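Local coordinates for mannan endo-1,4-beta-mannosidase (Bacillus subtilis, PDB 3CBW), which catalyses the endo-hydrolysis of beta-1,4-mannosidic linkages in mannan, galactomannan and glucomannan, at residues D76-W81 and L113-P118; W81-N86 and S122-T127. The protein carries 3 engineered substitutions. One frame throughout, in Å; residues are numbered along the deposited sequence.

Contact 1. Residues D76-W81 and L113-P118; sequences DYARGW and LHLANP
The substrate site of this family 26 glycoside hydrolase takes in His-114, which probably binds substrate, as in related enzymes, and Asp-76 OD2 meets its imidazole at the ring edge. Asp-76 CG is anti to the backbone N (chi1 -168°), which sends the carboxylate across to the other strand. His-114 ND1 donates to Asp-76 OD2 at 2.6 Å. The oxygen lies near the imidazole plane, but the ring meets it from above the carboxylate plane. Asp-76 OD1 takes two backbone donors. On its syn lone pair Asp-76 OD1 accepts from His-114 N at 2.9 Å. On its anti lone pair Asp-76 OD1 accepts from Ala-78 N, also at 2.9 Å, which makes an Asx turn. The carboxylate is therefore fixed in rotation, and Ser-112 OG adds a bond to OD2. The nearby charge would probably favour a proton on ND1. Strands 72-79 and 108-114 are parallel neighbours in the TIM barrel, joined by helix 96-104 in a beta-alpha-beta unit. Beside the polar pair, Leu-113 CD2 lies 3.8 Å from Tyr-77 CB, and helix 143-163 touches both side chains. Further on, the two backbones close up at Gly-80, whose CA is 3.6 Å from Ala-116 N; a side chain there would clash with His-114 O.

Contact 2. Residues W81-N86 and S122-T127; sequences WLETAN and SGHFKT
A direct hydrogen bond joins the loops: Thr-84 N donates to Ser-122 OG at 2.9 Å, nearly straight at 163°. Two waters add further links. The first donates to Trp-81 O and Glu-83 OE2 and accepts from His-124 N. The second donates to Leu-82 O and Thr-84 OG1 and accepts from Gly-123 N. Gly-123 has positive phi, and a CB would collide with Leu-82 O. Within its own loop, His-124 ND1 donates to Ser-122 O at 2.8 Å, in both the ring plane and the carbonyl plane. Glu-83, bent at chi2, brings OE2 to 3.0 Å from His-124 CE1, with the carboxylate about perpendicular to the ring; ND1 is spent on Ser-122 O, not on Glu-83. An alanine at His-124 would probably loosen the loop around Ser-122 and Gly-123, since the bond to Ser-122 O and the stack on Phe-120 would go. The apolar part is aromatic. Trp-81 turns its edge to the face of Phe-125, a T-shaped pair with centroids 5.6 Å apart. Trp-81 CB also lies 3.7 Å from Phe-125 CE2, while Lys-126 CG covers the opposite face of the phenyl ring from Trp-81 N. The polar half of this contact thus depends largely on bound water, while the aromatic half packs directly.

Overall arrangement
The two contacts lie on the same side of the chain's centre, with their own centres about 8 Å apart. Their segments alternate along the chain: 76-81, 81-86, 113-118, 122-127. Contact 1 is at the C-terminal ends of strands 72-79 and 108-114 in the parallel barrel sheet. Contact 2 joins the loops that follow these strands. Trp-81 belongs to both, and Asn-117 ties residues 113-118 to residues 122-127, its N probably bonded to Gly-123 O. The Phe-125 side chain comes within about 4 Å of that of His-114. The loop contact therefore borders the probable substrate site, and its packing is continuous with the buried strand ends.

Contact 1. Residues D76-W81 and L113-P118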
loop_
_atom_site.group_PDB
_atom_site.type_symbol
_atom_site.label_atom_id
_atom_site.label_comp_id
_atom_site.label_asym_id
_atom_site.label_seq_id
_atom_site.Cartn_x
_atom_site.Cartn_y
_atom_site.Cartn_z
ATOM N N ASP A 76 5.053 7.475 -2.861
ATOM C CA ASP A 76 3.791 7.779 -3.528
ATOM C C ASP A 76 4.115 8.665 -4.719
ATOM O O ASP A 76 4.731 9.716 -4.584
ATOM C CB ASP A 76 2.822 8.431 -2.538
ATOM C CG ASP A 76 1.402 8.511 -3.059
ATOM O OD1 ASP A 76 1.175 9.109 -4.135
ATOM O OD2 ASP A 76 0.505 7.997 -2.349
ATOM N N TYR A 77 3.735 8.206 -5.904
ATOM C CA TYR A 77 4.019 8.932 -7.131
ATOM C C TYR A 77 3.150 10.181 -7.323
ATOM O O TYR A 77 3.496 11.054 -8.139
ATOM C CB TYR A 77 3.714 8.050 -8.327
ATOM C CG TYR A 77 4.660 6.940 -8.736
ATOM C CD1 TYR A 77 5.997 6.871 -8.314
ATOM C CD2 TYR A 77 4.222 5.998 -9.655
ATOM C CE1 TYR A 77 6.848 5.856 -8.786
ATOM C CE2 TYR A 77 5.054 5.004 -10.141
ATOM C CZ TYR A 77 6.362 4.932 -9.711
ATOM O OH TYR A 77 7.158 3.940 -10.235
ATOM N N ALA A 78 2.001 10.245 -6.653
ATOM C CA ALA A 78 0.969 11.197 -7.060
ATOM C C ALA A 78 0.742 12.285 -6.029
ATOM O O ALA A 78 0.331 12.016 -4.898
ATOM C CB ALA A 78 -0.323 10.473 -7.385
ATOM N N ARG A 79 1.020 13.524 -6.438
ATOM C CA ARG A 79 0.840 14.677 -5.592
ATOM C C ARG A 79 -0.484 15.333 -5.997
ATOM O O ARG A 79 -0.512 16.398 -6.618
ATOM C CB ARG A 79 2.028 15.638 -5.731
ATOM C CG ARG A 79 3.394 15.084 -5.210
ATOM C CD ARG A 79 4.149 14.143 -6.184
ATOM N NE ARG A 79 4.179 14.719 -7.526
ATOM C CZ ARG A 79 5.079 15.595 -7.975
ATOM N NH1 ARG A 79 6.123 15.959 -7.231
ATOM N NH2 ARG A 79 4.948 16.083 -9.202
ATOM N N GLY A 80 -1.584 14.692 -5.617
ATOM C CA GLY A 80 -2.899 15.005 -6.191
ATOM C C GLY A 80 -3.557 16.298 -5.742
ATOM O O GLY A 80 -4.641 16.625 -6.220
ATOM N N TRP A 81 -2.915 17.003 -4.812
ATOM C CA TRP A 81 -3.344 18.347 -4.390
ATOM C C TRP A 81 -2.874 19.440 -5.353
ATOM O O TRP A 81 -3.389 20.556 -5.308
ATOM C CB TRP A 81 -2.835 18.663 -2.979
ATOM C CG TRP A 81 -1.353 18.475 -2.838
ATOM C CD1 TRP A 81 -0.372 19.412 -3.037
ATOM C CD2 TRP A 81 -0.684 17.258 -2.494
ATOM N NE1 TRP A 81 0.869 18.846 -2.832
ATOM C CE2 TRP A 81 0.702 17.525 -2.501
ATOM C CE3 TRP A 81 -1.127 15.962 -2.179
ATOM C CZ2 TRP A 81 1.652 16.546 -2.190
ATOM C CZ3 TRP A 81 -0.176 14.991 -1.875
ATOM C CH2 TRP A 81 1.192 15.294 -1.885
ATOM N N LEU A 113 -0.759 5.847 -4.383
ATOM C CA LEU A 113 -1.086 6.941 -5.298
ATOM C C LEU A 113 -2.141 7.876 -4.732
ATOM O O LEU A 113 -3.323 7.523 -4.667
ATOM C CB LEU A 113 -1.631 6.389 -6.615
ATOM C CG LEU A 113 -0.756 5.401 -7.397
ATOM C CD1 LEU A 113 -1.547 4.649 -8.448
ATOM C CD2 LEU A 113 0.423 6.120 -8.030
ATOM N N HIS A 114 -1.738 9.089 -4.369
ATOM C CA HIS A 114 -2.717 10.133 -4.019
ATOM C C HIS A 114 -3.192 10.835 -5.290
ATOM O O HIS A 114 -2.884 12.005 -5.529
ATOM C CB HIS A 114 -2.141 11.103 -3.000
ATOM C CG HIS A 114 -2.138 10.551 -1.608
ATOM N ND1 HIS A 114 -1.420 9.427 -1.254
ATOM C CD2 HIS A 114 -2.788 10.952 -0.488
ATOM C CE1 HIS A 114 -1.618 9.167 0.029
ATOM N NE2 HIS A 114 -2.439 10.081 0.518
ATOM N N LEU A 115 -3.958 10.113 -6.108
ATOM C CA LEU A 115 -4.310 10.559 -7.450
ATOM C C LEU A 115 -5.085 11.854 -7.459
ATOM O O LEU A 115 -6.055 12.013 -6.710
ATOM C CB LEU A 115 -5.165 9.513 -8.156
ATOM C CG LEU A 115 -4.538 8.169 -8.515
ATOM C CD1 LEU A 115 -5.631 7.262 -9.095
ATOM C CD2 LEU A 115 -3.401 8.365 -9.514
ATOM N N ALA A 116 -4.678 12.760 -8.346
ATOM C CA ALA A 116 -5.514 13.905 -8.693
ATOM C C ALA A 116 -6.848 13.400 -9.231
ATOM O O ALA A 116 -6.968 12.245 -9.666
ATOM C CB ALA A 116 -4.808 14.784 -9.709
ATOM N N ASN A 117 -7.844 14.281 -9.199
ATOM C CA ASN A 117 -9.229 13.942 -9.469
ATOM C C ASN A 117 -9.577 14.264 -10.914
ATOM O O ASN A 117 -9.692 15.438 -11.282
ATOM C CB ASN A 117 -10.092 14.773 -8.524
ATOM C CG ASN A 117 -11.559 14.459 -8.604
ATOM O OD1 ASN A 117 -12.045 13.851 -9.556
ATOM N ND2 ASN A 117 -12.294 14.903 -7.580
ATOM N N PRO A 118 -9.768 13.227 -11.743
ATOM C CA PRO A 118 -10.000 13.477 -13.171
ATOM C C PRO A 118 -11.390 14.031 -13.499
ATOM O O PRO A 118 -11.672 14.304 -14.662
ATOM C CB PRO A 118 -9.760 12.107 -13.807
ATOM C CG PRO A 118 -10.109 11.130 -12.740
ATOM C CD PRO A 118 -9.761 11.783 -11.431
#

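Contact 2. Residues W81-N86 and S122-T127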
loop_
_atom_site.group_PDB
_atom_site.type_symbol
_atom_site.label_atom_id
_atom_site.label_comp_id
_atom_site.label_asym_id
_atom_site.label_seq_id
_atom_site.Cartn_x
_atom_site.Cartn_y
_atom_site.Cartn_z
ATOM N N TRP A 81 -2.915 17.003 -4.812
ATOM C CA TRP A 81 -3.344 18.347 -4.390
ATOM C C TRP A 81 -2.874 19.440 -5.353
ATOM O O TRP A 81 -3.389 20.556 -5.308
ATOM C CB TRP A 81 -2.835 18.663 -2.979
ATOM C CG TRP A 81 -1.353 18.475 -2.838
ATOM C CD1 TRP A 81 -0.372 19.412 -3.037
ATOM C CD2 TRP A 81 -0.684 17.258 -2.494
ATOM N NE1 TRP A 81 0.869 18.846 -2.832
ATOM C CE2 TRP A 81 0.702 17.525 -2.501
ATOM C CE3 TRP A 81 -1.127 15.962 -2.179
ATOM C CZ2 TRP A 81 1.652 16.546 -2.190
ATOM C CZ3 TRP A 81 -0.176 14.991 -1.875
ATOM C CH2 TRP A 81 1.192 15.294 -1.885
ATOM N N LEU A 82 -1.899 19.140 -6.206
ATOM C CA LEU A 82 -1.303 20.177 -7.058
ATOM C C LEU A 82 -2.251 20.597 -8.164
ATOM O O LEU A 82 -2.885 19.761 -8.804
ATOM C CB LEU A 82 0.016 19.693 -7.670
ATOM C CG LEU A 82 1.198 19.418 -6.741
ATOM C CD1 LEU A 82 2.317 18.773 -7.536
ATOM C CD2 LEU A 82 1.696 20.694 -6.082
ATOM N N GLU A 83 -2.347 21.907 -8.382
ATOM C CA GLU A 83 -3.015 22.429 -9.564
ATOM C C GLU A 83 -1.956 22.598 -10.634
ATOM O O GLU A 83 -1.010 23.366 -10.469
ATOM C CB GLU A 83 -3.686 23.768 -9.265
ATOM C CG GLU A 83 -4.934 23.662 -8.388
ATOM C CD GLU A 83 -6.118 23.046 -9.114
ATOM O OE1 GLU A 83 -6.332 23.363 -10.303
ATOM O OE2 GLU A 83 -6.840 22.244 -8.487
ATOM N N THR A 84 -2.120 21.872 -11.731
ATOM C CA THR A 84 -1.070 21.758 -12.735
ATOM C C THR A 84 -1.652 21.990 -14.123
ATOM O O THR A 84 -2.871 21.891 -14.319
ATOM C CB THR A 84 -0.400 20.360 -12.676
ATOM O OG1 THR A 84 -1.404 19.346 -12.789
ATOM C CG2 THR A 84 0.362 20.172 -11.366
ATOM N N ALA A 85 -0.778 22.292 -15.081
ATOM C CA ALA A 85 -1.191 22.548 -16.467
ATOM C C ALA A 85 -1.854 21.323 -17.097
ATOM O O ALA A 85 -2.884 21.428 -17.769
ATOM C CB ALA A 85 0.002 23.014 -17.310
ATOM N N ASN A 86 -1.256 20.157 -16.860
ATOM C CA ASN A 86 -1.805 18.883 -17.293
ATOM C C ASN A 86 -1.962 18.031 -16.044
ATOM O O ASN A 86 -1.096 18.055 -15.170
ATOM C CB ASN A 86 -0.875 18.199 -18.304
ATOM C CG ASN A 86 -0.753 18.978 -19.607
ATOM O OD1 ASN A 86 -1.750 19.406 -20.180
ATOM N ND2 ASN A 86 0.478 19.152 -20.081
ATOM N N SER A 122 -7.326 19.471 -12.962
ATOM C CA SER A 122 -6.203 18.921 -12.213
ATOM C C SER A 122 -6.512 19.008 -10.727
ATOM O O SER A 122 -7.551 19.544 -10.337
ATOM C CB SER A 122 -4.897 19.652 -12.551
ATOM O OG SER A 122 -4.904 20.967 -12.026
ATOM N N GLY A 123 -5.612 18.455 -9.913
ATOM C CA GLY A 123 -5.716 18.540 -8.460
ATOM C C GLY A 123 -7.010 17.970 -7.918
ATOM O O GLY A 123 -7.532 16.975 -8.428
ATOM N N HIS A 124 -7.511 18.588 -6.853
ATOM C CA HIS A 124 -8.815 18.247 -6.272
ATOM C C HIS A 124 -8.925 16.810 -5.751
ATOM O O HIS A 124 -10.018 16.243 -5.736
ATOM C CB HIS A 124 -9.943 18.520 -7.278
ATOM C CG HIS A 124 -10.135 19.970 -7.592
ATOM N ND1 HIS A 124 -9.393 20.629 -8.546
ATOM C CD2 HIS A 124 -10.974 20.893 -7.062
ATOM C CE1 HIS A 124 -9.778 21.892 -8.607
ATOM N NE2 HIS A 124 -10.731 22.079 -7.712
ATOM N N PHE A 125 -7.814 16.247 -5.273
ATOM C CA PHE A 125 -7.792 14.833 -4.857
ATOM C C PHE A 125 -8.768 14.461 -3.743
ATOM O O PHE A 125 -9.174 13.300 -3.637
ATOM C CB PHE A 125 -6.362 14.357 -4.542
ATOM C CG PHE A 125 -5.808 14.815 -3.214
ATOM C CD1 PHE A 125 -5.051 13.934 -2.458
ATOM C CD2 PHE A 125 -5.957 16.122 -2.748
ATOM C CE1 PHE A 125 -4.491 14.320 -1.250
ATOM C CE2 PHE A 125 -5.411 16.512 -1.511
ATOM C CZ PHE A 125 -4.674 15.610 -0.776
ATOM N N LYS A 126 -9.144 15.449 -2.930
ATOM C CA LYS A 126 -10.086 15.239 -1.821
ATOM C C LYS A 126 -11.430 15.929 -2.034
ATOM O O LYS A 126 -12.208 16.111 -1.093
ATOM C CB LYS A 126 -9.449 15.651 -0.492
ATOM C CG LYS A 126 -8.350 14.695 -0.076
ATOM C CD LYS A 126 -7.686 15.125 1.201
ATOM C CE LYS A 126 -6.716 14.061 1.669
ATOM N NZ LYS A 126 -5.881 14.549 2.797
ATOM N N THR A 127 -11.718 16.304 -3.271
ATOM C CA THR A 127 -13.010 16.902 -3.595
ATOM C C THR A 127 -13.953 15.776 -3.998
ATOM O O THR A 127 -13.664 15.043 -4.942
ATOM C CB THR A 127 -12.864 17.908 -4.746
ATOM O OG1 THR A 127 -11.869 18.878 -4.404
ATOM C CG2 THR A 127 -14.193 18.615 -5.035
HETATM O O HOH W 1 -6.088 20.821 -5.746
HETATM O O HOH W 2 -2.794 17.721 -10.719
#